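Local coordinates for protein superoxide dismutase [Mn/Fe] (Aeropyrum pernix, PDB 3AK2) that catalyses the dismutation of superoxide to oxygen and hydrogen peroxide, as a cambialistic enzyme that works with manganese or iron, here holding manganese, at residues S3-Y7 and A43-E48; H36-G42 and F71-H76; T124-W130 and L145-H150. All coordinates share one frame; numbering follows the deposited sequence.

Contact 1: S3-Y7 and A43-E48; sequences SFKRY and ANAALE
Asn44 reaches from its helix and grips the backbone of Tyr7 at two points. Its OD1 accepts the N-H of Tyr7 at 2.9 Å on a lone pair in the carbonyl plane, while its ND2 donates to Tyr7 O at 3.0 Å in a nearly straight bond (173°). The two bonds fix the rotation of the amide, which lies almost parallel to the Tyr7 ring, the planes 8° apart. One residue earlier in the loop, the aliphatic part of Arg6 crosses the same amide, its CG 3.9 Å from Asn44 OD1.

Phe4 lies flat on the helix: Leu47 CB sits 3.5 Å from the ring centroid and almost on the ring normal, a CH-pi contact. With CG set between its own backbone N and carbonyl carbon (chi1 72°), the ring is laid back over the helix rather than out along the loop. The other face carries the Arg6 guanidinium, so the ring is sandwiched between Leu47 and Arg6. A bend at chi2 folds the arginine back, where NH1 bonds to Ser3 OG at 2.7 Å and, less straight, to Phe4 O. Leu47 CD1 wedges between the two rings, 3.5 Å from both Phe4 CD2 and Tyr7 CE1, and Ala43 CB fills in beside Tyr7 CD1.

The N-terminal loop thus lies along helix 25-54, with Phe69 of helix 62-82 touching Tyr7 and Leu47. Tyr7 OH hydrogen-bonds across the subunit boundary to Asp136 and Arg143 of the second subunit, both on strands there.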
loop_
_atom_site.group_PDB
_atom_site.type_symbol
_atom_site.label_atom_id
_atom_site.label_comp_id
_atom_site.label_asym_id
_atom_site.label_seq_id
_atom_site.Cartn_x
_atom_site.Cartn_y
_atom_site.Cartn_z
ATOM N N SER A 3 15.103 20.198 -20.656
ATOM C CA SER A 3 13.754 19.978 -20.138
ATOM C C SER A 3 13.241 18.600 -20.543
ATOM O O SER A 3 13.443 18.162 -21.679
ATOM C CB SER A 3 12.795 21.062 -20.632
ATOM O OG SER A 3 11.599 21.047 -19.870
ATOM N N PHE A 4 12.582 17.926 -19.602
ATOM C CA PHE A 4 12.085 16.568 -19.815
ATOM C C PHE A 4 11.177 16.455 -21.029
ATOM O O PHE A 4 10.444 17.394 -21.364
ATOM C CB PHE A 4 11.374 16.039 -18.558
ATOM C CG PHE A 4 10.031 16.673 -18.284
ATOM C CD1 PHE A 4 9.938 17.890 -17.610
ATOM C CD2 PHE A 4 8.856 16.033 -18.674
ATOM C CE1 PHE A 4 8.697 18.468 -17.344
ATOM C CE2 PHE A 4 7.609 16.600 -18.413
ATOM C CZ PHE A 4 7.531 17.821 -17.746
ATOM N N LYS A 5 11.243 15.302 -21.691
ATOM C CA LYS A 5 10.304 14.987 -22.755
ATOM C C LYS A 5 8.960 14.673 -22.111
ATOM O O LYS A 5 8.862 13.806 -21.238
ATOM C CB LYS A 5 10.793 13.812 -23.610
ATOM C CG LYS A 5 9.849 13.450 -24.753
ATOM C CD LYS A 5 10.463 12.428 -25.699
ATOM C CE LYS A 5 9.460 11.964 -26.750
ATOM N NZ LYS A 5 9.079 13.041 -27.710
ATOM N N ARG A 6 7.939 15.403 -22.542
ATOM C CA ARG A 6 6.595 15.265 -21.999
ATOM C C ARG A 6 5.947 13.981 -22.468
ATOM O O ARG A 6 6.140 13.554 -23.612
ATOM C CB ARG A 6 5.719 16.443 -22.431
ATOM C CG ARG A 6 5.690 17.613 -21.465
ATOM C CD ARG A 6 7.020 18.339 -21.414
ATOM N NE ARG A 6 6.952 19.527 -20.570
ATOM C CZ ARG A 6 8.009 20.233 -20.183
ATOM N NH1 ARG A 6 9.232 19.866 -20.552
ATOM N NH2 ARG A 6 7.845 21.300 -19.412
ATOM N N TYR A 7 5.174 13.370 -21.576
ATOM C CA TYR A 7 4.284 12.280 -21.954
ATOM C C TYR A 7 3.117 12.857 -22.736
ATOM O O TYR A 7 2.740 14.016 -22.548
ATOM C CB TYR A 7 3.810 11.516 -20.711
ATOM C CG TYR A 7 4.982 10.983 -19.931
ATOM C CD1 TYR A 7 5.362 11.562 -18.724
ATOM C CD2 TYR A 7 5.752 9.936 -20.433
ATOM C CE1 TYR A 7 6.462 11.091 -18.022
ATOM C CE2 TYR A 7 6.857 9.469 -19.744
ATOM C CZ TYR A 7 7.208 10.049 -18.542
ATOM O OH TYR A 7 8.302 9.593 -17.848
ATOM N N ALA A 43 1.592 12.888 -14.638
ATOM C CA ALA A 43 2.989 12.494 -14.781
ATOM C C ALA A 43 3.835 13.697 -15.185
ATOM O O ALA A 43 4.906 13.933 -14.615
ATOM C CB ALA A 43 3.125 11.359 -15.789
ATOM N N ASN A 44 3.336 14.473 -16.142
ATOM C CA ASN A 44 4.019 15.702 -16.545
ATOM C C ASN A 44 4.139 16.728 -15.420
ATOM O O ASN A 44 5.186 17.359 -15.271
ATOM C CB ASN A 44 3.353 16.314 -17.781
ATOM C CG ASN A 44 3.574 15.481 -19.030
ATOM O OD1 ASN A 44 4.562 14.758 -19.133
ATOM N ND2 ASN A 44 2.665 15.596 -19.992
ATOM N N ALA A 45 3.077 16.880 -14.627
ATOM C CA ALA A 45 3.072 17.834 -13.518
ATOM C C ALA A 45 4.128 17.466 -12.477
ATOM O O ALA A 45 4.801 18.341 -11.929
ATOM C CB ALA A 45 1.689 17.915 -12.879
ATOM N N ALA A 46 4.283 16.172 -12.208
ATOM C CA ALA A 46 5.308 15.725 -11.268
ATOM C C ALA A 46 6.709 16.031 -11.786
ATOM O O ALA A 46 7.566 16.506 -11.040
ATOM C CB ALA A 46 5.161 14.251 -10.974
ATOM N N LEU A 47 6.943 15.776 -13.070
ATOM C CA LEU A 47 8.251 16.056 -13.653
ATOM C C LEU A 47 8.554 17.551 -13.704
ATOM O O LEU A 47 9.709 17.956 -13.576
ATOM C CB LEU A 47 8.401 15.402 -15.031
ATOM C CG LEU A 47 8.516 13.868 -15.020
ATOM C CD1 LEU A 47 8.648 13.343 -16.433
ATOM C CD2 LEU A 47 9.678 13.376 -14.161
ATOM N N GLU A 48 7.519 18.370 -13.873
ATOM C CA GLU A 48 7.687 19.821 -13.840
ATOM C C GLU A 48 8.157 20.295 -12.464
ATOM O O GLU A 48 9.017 21.178 -12.362
ATOM C CB GLU A 48 6.388 20.519 -14.225
ATOM C CG GLU A 48 6.508 22.028 -14.316
ATOM C CD GLU A 48 5.253 22.684 -14.842
ATOM O OE1 GLU A 48 4.145 22.168 -14.573
ATOM O OE2 GLU A 48 5.377 23.724 -15.524
#

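Contact 2: H36-G42 and F71-H76; sequences HNTYVKG and FNYAGH
Tyr39 and Asn72 bring the two helices of the alpha-hairpin domain together, their CA atoms 4.5 Å apart. The axes of the two short helical segments approach to 7.6 Å with their directions 135° apart, an oblique crossing, nearer antiparallel than parallel. Such closeness needs the bare backbones of Gly42 and Gly75: a CB on either would collide, with Asn72 OD1 and Tyr39 CG respectively. Asn72 lies against Gly42, its CB 3.6 Å from Gly42 C, and puts OD1 at the edge of the Tyr39 ring; its ND2 bonds back to Asp68 O.

Tyr39 hangs beside Gly75, and its CE1 meets Phe71 CE2 at 3.8 Å with the ring planes nearly perpendicular. At the far end the imidazoles of His36 and His76 meet rim to rim, planes 44° apart, and His36 NE2 and His76 ND1 share a hydrogen bond of 3.0 Å. Val40 CG2 packs against that same ND1 at 3.5 Å.

The side chain of Tyr39 is about 5 Å from the manganese and touches the metal ligands His79 and His169; the His36 ring also meets His79. An indole N-H can only donate, so His36 ND1 accepts from Trp83 NE1, and each nitrogen of this buried imidazole has a partner.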
loop_
_atom_site.group_PDB
_atom_site.type_symbol
_atom_site.label_atom_id
_atom_site.label_comp_id
_atom_site.label_asym_id
_atom_site.label_seq_id
_atom_site.Cartn_x
_atom_site.Cartn_y
_atom_site.Cartn_z
ATOM N N HIS A 36 -7.340 8.440 -18.767
ATOM C CA HIS A 36 -5.984 8.314 -19.279
ATOM C C HIS A 36 -5.336 9.700 -19.398
ATOM O O HIS A 36 -4.192 9.894 -18.981
ATOM C CB HIS A 36 -5.946 7.548 -20.603
ATOM C CG HIS A 36 -4.561 7.190 -21.055
ATOM N ND1 HIS A 36 -4.320 6.429 -22.179
ATOM C CD2 HIS A 36 -3.344 7.491 -20.539
ATOM C CE1 HIS A 36 -3.017 6.283 -22.339
ATOM N NE2 HIS A 36 -2.401 6.919 -21.358
ATOM N N ASN A 37 -6.079 10.672 -19.923
ATOM C CA ASN A 37 -5.571 12.043 -20.036
ATOM C C ASN A 37 -5.079 12.598 -18.701
ATOM O O ASN A 37 -4.041 13.260 -18.632
ATOM C CB ASN A 37 -6.634 12.972 -20.623
ATOM C CG ASN A 37 -6.044 14.251 -21.190
ATOM O OD1 ASN A 37 -5.003 14.232 -21.847
ATOM N ND2 ASN A 37 -6.709 15.371 -20.939
ATOM N N THR A 38 -5.824 12.314 -17.638
ATOM C CA THR A 38 -5.467 12.780 -16.303
ATOM C C THR A 38 -4.120 12.214 -15.848
ATOM O O THR A 38 -3.322 12.926 -15.239
ATOM C CB THR A 38 -6.595 12.472 -15.295
ATOM O OG1 THR A 38 -7.731 13.286 -15.607
ATOM C CG2 THR A 38 -6.167 12.756 -13.862
ATOM N N TYR A 39 -3.858 10.946 -16.155
ATOM C CA TYR A 39 -2.575 10.351 -15.768
ATOM C C TYR A 39 -1.417 10.964 -16.544
ATOM O O TYR A 39 -0.353 11.235 -15.980
ATOM C CB TYR A 39 -2.588 8.826 -15.908
ATOM C CG TYR A 39 -3.787 8.172 -15.265
ATOM C CD1 TYR A 39 -4.167 8.484 -13.959
ATOM C CD2 TYR A 39 -4.543 7.236 -15.965
ATOM C CE1 TYR A 39 -5.281 7.886 -13.377
ATOM C CE2 TYR A 39 -5.648 6.640 -15.398
ATOM C CZ TYR A 39 -6.015 6.964 -14.111
ATOM O OH TYR A 39 -7.114 6.346 -13.560
ATOM N N VAL A 40 -1.624 11.211 -17.833
ATOM C CA VAL A 40 -0.613 11.889 -18.636
ATOM C C VAL A 40 -0.280 13.247 -18.016
ATOM O O VAL A 40 0.888 13.560 -17.776
ATOM C CB VAL A 40 -1.072 12.063 -20.102
ATOM C CG1 VAL A 40 -0.060 12.888 -20.898
ATOM C CG2 VAL A 40 -1.289 10.702 -20.755
ATOM N N LYS A 41 -1.311 14.042 -17.740
ATOM C CA LYS A 41 -1.116 15.355 -17.124
ATOM C C LYS A 41 -0.427 15.249 -15.762
ATOM O O LYS A 41 0.457 16.045 -15.452
ATOM C CB LYS A 41 -2.451 16.083 -16.961
ATOM C CG LYS A 41 -3.165 16.418 -18.264
ATOM C CD LYS A 41 -4.507 17.114 -18.008
ATOM C CE LYS A 41 -5.487 16.282 -17.181
ATOM N NZ LYS A 41 -6.428 15.483 -18.014
ATOM N N GLY A 42 -0.839 14.273 -14.955
ATOM C CA GLY A 42 -0.264 14.079 -13.630
ATOM C C GLY A 42 1.207 13.713 -13.667
ATOM O O GLY A 42 1.985 14.161 -12.822
ATOM N N PHE A 71 2.413 6.981 -9.493
ATOM C CA PHE A 71 1.026 6.648 -9.791
ATOM C C PHE A 71 0.633 7.039 -11.210
ATOM O O PHE A 71 0.019 6.248 -11.936
ATOM C CB PHE A 71 0.097 7.326 -8.788
ATOM C CG PHE A 71 -1.365 7.159 -9.101
ATOM C CD1 PHE A 71 -2.038 5.991 -8.755
ATOM C CD2 PHE A 71 -2.068 8.168 -9.745
ATOM C CE1 PHE A 71 -3.397 5.842 -9.048
ATOM C CE2 PHE A 71 -3.425 8.026 -10.043
ATOM C CZ PHE A 71 -4.084 6.861 -9.695
ATOM N N ASN A 72 0.976 8.261 -11.601
ATOM C CA ASN A 72 0.519 8.776 -12.879
ATOM C C ASN A 72 1.291 8.215 -14.060
ATOM O O ASN A 72 0.690 7.883 -15.091
ATOM C CB ASN A 72 0.507 10.298 -12.869
ATOM C CG ASN A 72 -0.585 10.848 -11.990
ATOM O OD1 ASN A 72 -1.762 10.807 -12.345
ATOM N ND2 ASN A 72 -0.204 11.355 -10.820
ATOM N N TYR A 73 2.606 8.069 -13.913
ATOM C CA TYR A 73 3.382 7.381 -14.935
ATOM C C TYR A 73 2.852 5.959 -15.129
ATOM O O TYR A 73 2.623 5.517 -16.259
ATOM C CB TYR A 73 4.873 7.339 -14.593
ATOM C CG TYR A 73 5.659 6.541 -15.612
ATOM C CD1 TYR A 73 6.216 7.156 -16.733
ATOM C CD2 TYR A 73 5.809 5.162 -15.472
ATOM C CE1 TYR A 73 6.924 6.411 -17.682
ATOM C CE2 TYR A 73 6.499 4.415 -16.414
ATOM C CZ TYR A 73 7.054 5.039 -17.513
ATOM O OH TYR A 73 7.755 4.268 -18.428
ATOM N N ALA A 74 2.649 5.248 -14.026
ATOM C CA ALA A 74 2.106 3.904 -14.102
ATOM C C ALA A 74 0.745 3.895 -14.804
ATOM O O ALA A 74 0.491 3.048 -15.656
ATOM C CB ALA A 74 2.010 3.296 -12.729
ATOM N N GLY A 75 -0.140 4.825 -14.452
ATOM C CA GLY A 75 -1.440 4.899 -15.111
ATOM C C GLY A 75 -1.269 5.096 -16.603
ATOM O O GLY A 75 -1.938 4.456 -17.418
ATOM N N HIS A 76 -0.350 5.977 -16.970
ATOM C CA HIS A 76 -0.087 6.249 -18.367
ATOM C C HIS A 76 0.388 5.000 -19.120
ATOM O O HIS A 76 -0.219 4.607 -20.119
ATOM C CB HIS A 76 0.909 7.403 -18.491
ATOM C CG HIS A 76 1.331 7.692 -19.895
ATOM N ND1 HIS A 76 0.451 7.687 -20.956
ATOM C CD2 HIS A 76 2.542 8.006 -20.409
ATOM C CE1 HIS A 76 1.103 7.984 -22.064
ATOM N NE2 HIS A 76 2.372 8.187 -21.759
#

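Contact 3: T124-W130 and L145-H150; sequences TVEGVGW and LQVEKH. With EDO (1,2-ethanediol), chain F.
Trp130 and Val147 form the hydrogen-bonded pair at the open end of an antiparallel beta hairpin, strands 129-136 and 141-148 of the C-terminal domain. Trp130 N donates to Val147 O at 2.7 Å, and Val147 N returns a bond to Trp130 O. Next to them Gly129 faces Glu148, where a side chain on the glycine would collide with Val147 O. Beyond the strand, Lys149 N bonds to Val128 O at 2.9 Å.

With CG anti to the carbonyl carbon (chi1 -57°), the Trp130 indole turns its NE1 edge to His150, whose CD2 lies 3.0 Å away. Trp167 stacks on the imidazole, and the Trp130 side chain is about 5 Å from the manganese.

On the other face Glu148 extends towards Glu126. Their carboxylates share Arg67 of the second subunit and Lys149 of the third, which probably offset the two negative charges. Replacing Glu148 by an alanine is likely to take one carboxylate from both basic groups and a partner from the bridging water. That water accepts from Glu126 N and donates to Gln146 OE1 and to Glu148 OE1, at 2.8 Å in each case. An ethanediol, probably from the crystallisation liquor, donates through O2 to Glu148 OE2 at 2.8 Å.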
loop_
_atom_site.group_PDB
_atom_site.type_symbol
_atom_site.label_atom_id
_atom_site.label_comp_id
_atom_site.label_asym_id
_atom_site.label_seq_id
_atom_site.Cartn_x
_atom_site.Cartn_y
_atom_site.Cartn_z
ATOM N N THR A 124 -10.498 -10.883 -8.875
ATOM C CA THR A 124 -10.243 -10.797 -7.438
ATOM C C THR A 124 -9.247 -9.706 -7.031
ATOM O O THR A 124 -8.748 -9.711 -5.906
ATOM C CB THR A 124 -9.805 -12.157 -6.860
ATOM O OG1 THR A 124 -8.568 -12.566 -7.461
ATOM C CG2 THR A 124 -10.893 -13.231 -7.076
ATOM N N VAL A 125 -8.962 -8.769 -7.931
ATOM C CA VAL A 125 -8.189 -7.590 -7.543
ATOM C C VAL A 125 -8.965 -6.891 -6.431
ATOM O O VAL A 125 -10.169 -6.652 -6.551
ATOM C CB VAL A 125 -7.945 -6.636 -8.728
ATOM C CG1 VAL A 125 -7.352 -5.324 -8.244
ATOM C CG2 VAL A 125 -7.013 -7.285 -9.744
ATOM N N GLU A 126 -8.279 -6.595 -5.335
ATOM C CA GLU A 126 -8.919 -5.955 -4.202
ATOM C C GLU A 126 -8.856 -4.442 -4.370
ATOM O O GLU A 126 -7.773 -3.863 -4.431
ATOM C CB GLU A 126 -8.235 -6.383 -2.917
ATOM C CG GLU A 126 -8.982 -5.966 -1.682
ATOM C CD GLU A 126 -8.328 -6.500 -0.444
ATOM O OE1 GLU A 126 -8.871 -7.465 0.137
ATOM O OE2 GLU A 126 -7.260 -5.966 -0.069
ATOM N N GLY A 127 -10.018 -3.802 -4.435
ATOM C CA GLY A 127 -10.084 -2.403 -4.851
ATOM C C GLY A 127 -9.896 -2.309 -6.353
ATOM O O GLY A 127 -10.278 -3.213 -7.097
ATOM N N VAL A 128 -9.306 -1.217 -6.809
ATOM C CA VAL A 128 -9.097 -1.035 -8.234
ATOM C C VAL A 128 -7.695 -1.500 -8.624
ATOM O O VAL A 128 -6.784 -1.520 -7.792
ATOM C CB VAL A 128 -9.352 0.416 -8.663
ATOM C CG1 VAL A 128 -10.818 0.779 -8.439
ATOM C CG2 VAL A 128 -8.438 1.383 -7.919
ATOM N N GLY A 129 -7.532 -1.903 -9.877
ATOM C CA GLY A 129 -6.238 -2.361 -10.354
ATOM C C GLY A 129 -6.308 -3.060 -11.690
ATOM O O GLY A 129 -7.171 -2.751 -12.521
ATOM N N TRP A 130 -5.397 -4.010 -11.883
ATOM C CA TRP A 130 -5.161 -4.644 -13.175
ATOM C C TRP A 130 -4.876 -6.119 -13.006
ATOM O O TRP A 130 -4.250 -6.526 -12.032
ATOM C CB TRP A 130 -3.931 -4.023 -13.852
ATOM C CG TRP A 130 -4.021 -2.555 -14.043
ATOM C CD1 TRP A 130 -3.784 -1.589 -13.106
ATOM C CD2 TRP A 130 -4.357 -1.866 -15.254
ATOM N NE1 TRP A 130 -3.973 -0.346 -13.653
ATOM C CE2 TRP A 130 -4.323 -0.484 -14.971
ATOM C CE3 TRP A 130 -4.692 -2.285 -16.551
ATOM C CZ2 TRP A 130 -4.611 0.484 -15.933
ATOM C CZ3 TRP A 130 -4.970 -1.322 -17.508
ATOM C CH2 TRP A 130 -4.936 0.045 -17.191
ATOM N N LEU A 145 0.190 -11.805 -12.597
ATOM C CA LEU A 145 0.069 -11.130 -11.303
ATOM C C LEU A 145 -1.047 -10.087 -11.323
ATOM O O LEU A 145 -1.617 -9.785 -12.380
ATOM C CB LEU A 145 1.404 -10.499 -10.866
ATOM C CG LEU A 145 1.899 -9.222 -11.559
ATOM C CD1 LEU A 145 2.903 -8.495 -10.677
ATOM C CD2 LEU A 145 2.485 -9.483 -12.942
ATOM N N GLN A 146 -1.364 -9.561 -10.140
ATOM C CA GLN A 146 -2.259 -8.419 -10.002
ATOM C C GLN A 146 -1.466 -7.159 -9.717
ATOM O O GLN A 146 -0.382 -7.206 -9.105
ATOM C CB GLN A 146 -3.210 -8.607 -8.830
ATOM C CG GLN A 146 -4.164 -9.767 -8.951
ATOM C CD GLN A 146 -4.974 -9.964 -7.691
ATOM O OE1 GLN A 146 -4.554 -9.579 -6.599
ATOM N NE2 GLN A 146 -6.145 -10.577 -7.831
ATOM N N VAL A 147 -2.029 -6.033 -10.128
ATOM C CA VAL A 147 -1.534 -4.728 -9.715
ATOM C C VAL A 147 -2.704 -3.973 -9.089
ATOM O O VAL A 147 -3.802 -3.959 -9.652
ATOM C CB VAL A 147 -0.937 -3.947 -10.914
ATOM C CG1 VAL A 147 -0.587 -2.516 -10.525
ATOM C CG2 VAL A 147 0.287 -4.671 -11.477
ATOM N N GLU A 148 -2.482 -3.380 -7.918
ATOM C CA GLU A 148 -3.480 -2.517 -7.277
ATOM C C GLU A 148 -3.170 -1.063 -7.622
ATOM O O GLU A 148 -2.008 -0.710 -7.841
ATOM C CB GLU A 148 -3.512 -2.753 -5.764
ATOM C CG GLU A 148 -4.130 -4.101 -5.398
ATOM C CD GLU A 148 -4.180 -4.384 -3.905
ATOM O OE1 GLU A 148 -4.274 -5.577 -3.550
ATOM O OE2 GLU A 148 -4.125 -3.430 -3.089
ATOM N N LYS A 149 -4.201 -0.217 -7.677
ATOM C CA LYS A 149 -4.069 1.105 -8.297
ATOM C C LYS A 149 -3.364 0.915 -9.642
ATOM O O LYS A 149 -3.805 0.089 -10.437
ATOM C CB LYS A 149 -3.345 2.108 -7.383
ATOM C CG LYS A 149 -4.122 2.456 -6.106
ATOM C CD LYS A 149 -3.674 3.774 -5.464
ATOM C CE LYS A 149 -2.275 3.720 -4.893
ATOM N NZ LYS A 149 -2.033 4.990 -4.154
ATOM N N HIS A 150 -2.279 1.649 -9.886
ATOM C CA HIS A 150 -1.435 1.409 -11.058
ATOM C C HIS A 150 -0.045 0.954 -10.682
ATOM O O HIS A 150 0.729 0.533 -11.545
ATOM C CB HIS A 150 -1.301 2.683 -11.877
ATOM C CG HIS A 150 -2.602 3.208 -12.364
ATOM N ND1 HIS A 150 -2.996 4.518 -12.202
ATOM C CD2 HIS A 150 -3.613 2.582 -13.005
ATOM C CE1 HIS A 150 -4.199 4.674 -12.728
ATOM N NE2 HIS A 150 -4.594 3.515 -13.219
HETATM C C1 EDO F . -4.257 1.220 -1.999
HETATM O O1 EDO F . -4.645 2.395 -2.719
HETATM C C2 EDO F . -3.767 0.168 -2.984
HETATM O O2 EDO F . -4.851 -0.714 -3.294
HETATM O O HOH W 1 -5.547 -7.369 -5.220
#

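How the contacts relate
From the N terminus, contact 1 closes the first loop by bringing residues 3-7 back onto helix 25-54. Contact 2 begins before that loop is complete: 36-42 lies between the segments of contact 1, and 71-76 follows both, so the two contacts cross. They share helix 25-54 and touch directly, Ala43 N lying 3.3 Å from Asn72 CB. Contact 3 comes later in series, closing the short hairpin loop in the C-terminal domain. It does not touch contact 1 but meets contact 2 through His150, whose CE1 is 3.2 Å from Tyr39 CZ. Contact 2 thus lies between the N-terminal loop and the end of the hairpin, touching both, and all three reach the second subunit.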